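Local coordinates for protein alpha,alpha-trehalose-phosphate synthase (UDP-forming) (Burkholderia vietnamiensis, PDB 5TVG) that is a family 20 glycosyltransferase of the GT-B fold that holds uridine-5'-diphosphate in a pocket, at residues V268-R273 / F303-P308. Numbering follows the deposited sequence.
Sequences VMSVDR and FVQIAP. With UDP (uridine-5'-diphosphate), chain I.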
ATOM      1  N   VAL A 268      -2.216  19.760 -25.311  1.00 33.31           N
ATOM      2  CA  VAL A 268      -3.330  18.890 -24.978  1.00 28.50           C
ATOM      3  C   VAL A 268      -3.819  19.336 -23.609  1.00 30.53           C
ATOM      4  O   VAL A 268      -3.025  19.449 -22.665  1.00 34.48           O
ATOM      5  CB  VAL A 268      -2.918  17.405 -24.968  1.00 30.03           C
ATOM      6  CG1 VAL A 268      -4.115  16.526 -24.600  1.00 31.00           C
ATOM      7  CG2 VAL A 268      -2.334  16.947 -26.330  1.00 28.72           C
ATOM      8  N   MET A 269      -5.103  19.644 -23.519  1.00 28.04           N
ATOM      9  CA  MET A 269      -5.704  20.268 -22.353  1.00 27.91           C
ATOM     10  C   MET A 269      -6.753  19.355 -21.716  1.00 31.72           C
ATOM     11  O   MET A 269      -7.637  18.837 -22.408  1.00 35.68           O
ATOM     12  CB  MET A 269      -6.335  21.603 -22.768  1.00 28.12           C
ATOM     13  CG  MET A 269      -6.690  22.385 -21.607  1.00 44.15           C
ATOM     14  SD  MET A 269      -5.298  23.225 -20.875  1.00 38.83           S
ATOM     15  CE  MET A 269      -6.193  23.614 -19.387  1.00 38.25           C
ATOM     16  N   SER A 270      -6.703  19.229 -20.389  1.00 28.55           N
ATOM     17  CA  SER A 270      -7.715  18.517 -19.615  1.00 28.47           C
ATOM     18  C   SER A 270      -8.059  19.345 -18.389  1.00 31.25           C
ATOM     19  O   SER A 270      -7.172  19.944 -17.782  1.00 32.17           O
ATOM     20  CB  SER A 270      -7.237  17.146 -19.142  1.00 26.99           C
ATOM     21  OG  SER A 270      -7.163  16.244 -20.210  1.00 29.61           O
ATOM     22  N   VAL A 271      -9.346  19.376 -18.032  1.00 36.14           N
ATOM     23  CA  VAL A 271      -9.829  19.967 -16.777  1.00 27.64           C
ATOM     24  C   VAL A 271     -10.813  18.982 -16.155  1.00 35.14           C
ATOM     25  O   VAL A 271     -11.815  18.617 -16.796  1.00 28.93           O
ATOM     26  CB  VAL A 271     -10.510  21.338 -16.968  1.00 39.85           C
ATOM     27  CG1 VAL A 271     -11.088  21.811 -15.613  1.00 37.88           C
ATOM     28  CG2 VAL A 271      -9.521  22.389 -17.491  1.00 27.62           C
ATOM     29  N   ASP A 272     -10.525  18.537 -14.924  1.00 26.95           N
ATOM     30  CA  ASP A 272     -11.348  17.537 -14.247  1.00 31.27           C
ATOM     31  C   ASP A 272     -11.226  17.719 -12.739  1.00 35.77           C
ATOM     32  O   ASP A 272     -10.119  17.913 -12.241  1.00 41.77           O
ATOM     33  CB  ASP A 272     -10.903  16.085 -14.562  1.00 30.01           C
ATOM     34  CG  ASP A 272     -10.840  15.771 -16.051  1.00 31.04           C
ATOM     35  OD1 ASP A 272      -9.986  16.335 -16.762  1.00 31.35           O
ATOM     36  OD2 ASP A 272     -11.630  14.914 -16.510  1.00 29.58           O
ATOM     37  N   ARG A 273     -12.330  17.564 -11.999  1.00 32.14           N
ATOM     38  CA  ARG A 273     -12.176  17.262 -10.568  1.00 34.05           C
ATOM     39  C   ARG A 273     -11.372  15.965 -10.429  1.00 39.33           C
ATOM     40  O   ARG A 273     -11.385  15.094 -11.303  1.00 32.62           O
ATOM     41  CB  ARG A 273     -13.521  17.097  -9.854  1.00 27.44           C
ATOM     42  CG  ARG A 273     -14.396  18.366  -9.661  1.00 40.00           C
ATOM     43  CD  ARG A 273     -15.777  18.007  -8.998  1.00 27.74           C
ATOM     44  NE  ARG A 273     -16.489  17.008  -9.807  1.00 38.60           N
ATOM     45  CZ  ARG A 273     -16.639  15.719  -9.475  1.00 38.90           C
ATOM     46  NH1 ARG A 273     -16.161  15.257  -8.317  1.00 27.73           N
ATOM     47  NH2 ARG A 273     -17.252  14.879 -10.325  1.00 27.30           N
ATOM     48  N   PHE A 303       1.009  18.131 -22.239  1.00 29.09           N
ATOM     49  CA  PHE A 303      -0.265  17.736 -21.667  1.00 28.66           C
ATOM     50  C   PHE A 303      -0.429  18.505 -20.351  1.00 31.21           C
ATOM     51  O   PHE A 303       0.329  18.286 -19.400  1.00 36.47           O
ATOM     52  CB  PHE A 303      -0.313  16.210 -21.484  1.00 28.40           C
ATOM     53  CG  PHE A 303      -1.584  15.694 -20.819  1.00 30.10           C
ATOM     54  CD1 PHE A 303      -2.755  16.471 -20.800  1.00 32.21           C
ATOM     55  CD2 PHE A 303      -1.620  14.429 -20.249  1.00 27.86           C
ATOM     56  CE1 PHE A 303      -3.906  16.013 -20.188  1.00 27.47           C
ATOM     57  CE2 PHE A 303      -2.755  13.950 -19.649  1.00 29.57           C
ATOM     58  CZ  PHE A 303      -3.925  14.761 -19.623  1.00 30.91           C
ATOM     59  N   VAL A 304      -1.393  19.430 -20.315  1.00 36.49           N
ATOM     60  CA  VAL A 304      -1.731  20.190 -19.114  1.00 31.48           C
ATOM     61  C   VAL A 304      -2.971  19.558 -18.497  1.00 33.94           C
ATOM     62  O   VAL A 304      -4.008  19.437 -19.161  1.00 31.18           O
ATOM     63  CB  VAL A 304      -1.974  21.681 -19.419  1.00 29.88           C
ATOM     64  CG1 VAL A 304      -2.620  22.391 -18.169  1.00 28.79           C
ATOM     65  CG2 VAL A 304      -0.675  22.385 -19.835  1.00 29.31           C
ATOM     66  N   GLN A 305      -2.862  19.109 -17.249  1.00 28.04           N
ATOM     67  CA  GLN A 305      -4.003  18.568 -16.520  1.00 32.74           C
ATOM     68  C   GLN A 305      -4.251  19.442 -15.296  1.00 35.30           C
ATOM     69  O   GLN A 305      -3.476  19.405 -14.330  1.00 28.50           O
ATOM     70  CB  GLN A 305      -3.782  17.123 -16.086  1.00 30.76           C
ATOM     71  CG  GLN A 305      -4.884  16.588 -15.124  1.00 27.42           C
ATOM     72  CD  GLN A 305      -6.189  16.267 -15.841  1.00 34.88           C
ATOM     73  OE1 GLN A 305      -6.226  15.413 -16.735  1.00 28.11           O
ATOM     74  NE2 GLN A 305      -7.278  16.964 -15.461  1.00 28.68           N
ATOM     75  N   ILE A 306      -5.317  20.222 -15.349  1.00 39.46           N
ATOM     76  CA  ILE A 306      -5.817  20.948 -14.191  1.00 32.87           C
ATOM     77  C   ILE A 306      -6.793  20.017 -13.498  1.00 30.07           C
ATOM     78  O   ILE A 306      -7.754  19.547 -14.121  1.00 29.26           O
ATOM     79  CB  ILE A 306      -6.495  22.258 -14.609  1.00 37.72           C
ATOM     80  CG1 ILE A 306      -5.439  23.213 -15.175  1.00 39.10           C
ATOM     81  CG2 ILE A 306      -7.287  22.869 -13.422  1.00 33.43           C
ATOM     82  CD1 ILE A 306      -6.000  24.418 -15.844  1.00 36.54           C
ATOM     83  N   ALA A 307      -6.517  19.708 -12.236  1.00 29.07           N
ATOM     84  CA  ALA A 307      -7.254  18.696 -11.480  1.00 27.78           C
ATOM     85  C   ALA A 307      -7.371  19.138 -10.020  1.00 37.23           C
ATOM     86  O   ALA A 307      -6.628  18.674  -9.147  1.00 43.03           O
ATOM     87  CB  ALA A 307      -6.556  17.332 -11.598  1.00 27.68           C
ATOM     88  N   PRO A 308      -8.308  20.021  -9.712  1.00 34.95           N
ATOM     89  CA  PRO A 308      -8.498  20.437  -8.318  1.00 34.75           C
ATOM     90  C   PRO A 308      -9.014  19.300  -7.458  1.00 33.74           C
ATOM     91  O   PRO A 308      -9.784  18.452  -7.932  1.00 34.62           O
ATOM     92  CB  PRO A 308      -9.530  21.576  -8.416  1.00 38.53           C
ATOM     93  CG  PRO A 308     -10.223  21.356  -9.756  1.00 41.85           C
ATOM     94  CD  PRO A 308      -9.209  20.718 -10.651  1.00 35.60           C
TER
HETATM   95  N1  UDP I 501     -14.880  23.760 -13.492  1.00 39.26           N
HETATM   96  C2  UDP I 501     -14.386  25.012 -13.173  1.00 44.63           C
HETATM   97  N3  UDP I 501     -13.134  25.023 -12.616  1.00 57.29           N
HETATM   98  C4  UDP I 501     -12.336  23.930 -12.342  1.00 59.60           C
HETATM   99  C5  UDP I 501     -12.918  22.656 -12.695  1.00 38.70           C
HETATM  100  C6  UDP I 501     -14.154  22.617 -13.236  1.00 42.17           C
HETATM  101  O2  UDP I 501     -15.001  26.044 -13.391  1.00 54.26           O
HETATM  102  O4  UDP I 501     -11.218  24.106 -11.814  1.00 66.84           O
HETATM  103  C1' UDP I 501     -16.236  23.703 -14.087  1.00 39.46           C
HETATM  104  C2' UDP I 501     -16.311  23.357 -15.576  1.00 36.95           C
HETATM  105  O2' UDP I 501     -16.252  24.565 -16.310  1.00 34.49           O
HETATM  106  C3' UDP I 501     -17.716  22.771 -15.672  1.00 37.14           C
HETATM  107  C4' UDP I 501     -17.859  22.041 -14.344  1.00 39.38           C
HETATM  108  O4' UDP I 501     -16.985  22.717 -13.416  1.00 31.68           O
HETATM  109  O3' UDP I 501     -18.753  23.720 -15.895  1.00 33.81           O
HETATM  110  C5' UDP I 501     -17.408  20.611 -14.432  1.00 52.28           C
HETATM  111  O5' UDP I 501     -18.617  19.898 -14.684  1.00 47.06           O
HETATM  112  PA  UDP I 501     -18.620  18.566 -15.505  1.00 29.89           P
HETATM  113  O1A UDP I 501     -20.036  18.345 -15.912  1.00 31.57           O
HETATM  114  O2A UDP I 501     -17.571  18.587 -16.605  1.00 36.39           O
HETATM  115  O3A UDP I 501     -18.183  17.449 -14.453  1.00 36.62           O
HETATM  116  PB  UDP I 501     -18.470  17.442 -12.892  1.00 29.93           P
HETATM  117  O1B UDP I 501     -19.874  18.042 -12.764  1.00 38.67           O
HETATM  118  O2B UDP I 501     -18.674  15.970 -12.568  1.00 26.55           O
HETATM  119  O3B UDP I 501     -17.387  18.114 -12.120  1.00 31.09           O
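Ser-270 and Gln-305 pair near the C-terminal ends of strands 266-271 and 301-306, parallel neighbours in the C-terminal Rossmann-like domain of this GT-B enzyme, joined through helix 280-293 as a beta-alpha-beta unit. The buried strand part is tightly zipped: Val-304 N donates to Val-268 O at 2.9 Å, and three further backbone bonds follow. The unbranched chain of Met-269, bent at chi2 (79°), brings CE to 3.6 Å from Ile-306 CD1, on the face where branched Val-271 and Val-304 also pack, covered in part by helix 352-361. On the face toward helix 280-293, small Ser-270 leaves room for Phe-303, whose CE1 edge comes 3.3 Å from Ser-270 OG, a hydroxyl hydrogen-bonded to Tyr-366 O. Amide-bearing Gln-305 offers two N-H groups on NE2: one serves Ile-306 O, which also accepts from Asp-272 N; the other meets Asp-272 OD1 almost straight (176°), on its anti side, 32° out of the carboxylate plane. The same OD1 salt-bridges Arg-283. The contact loosens at the pocket: Val-271 CG1, at the strand end, and Pro-308 CG, in the loop, border the uracil, while partly exposed Arg-273, its CB directed away from 303-308, grips the diphosphate, NE meeting UDP O3B at 2.7 Å and NH2 UDP O2B at 2.9 Å.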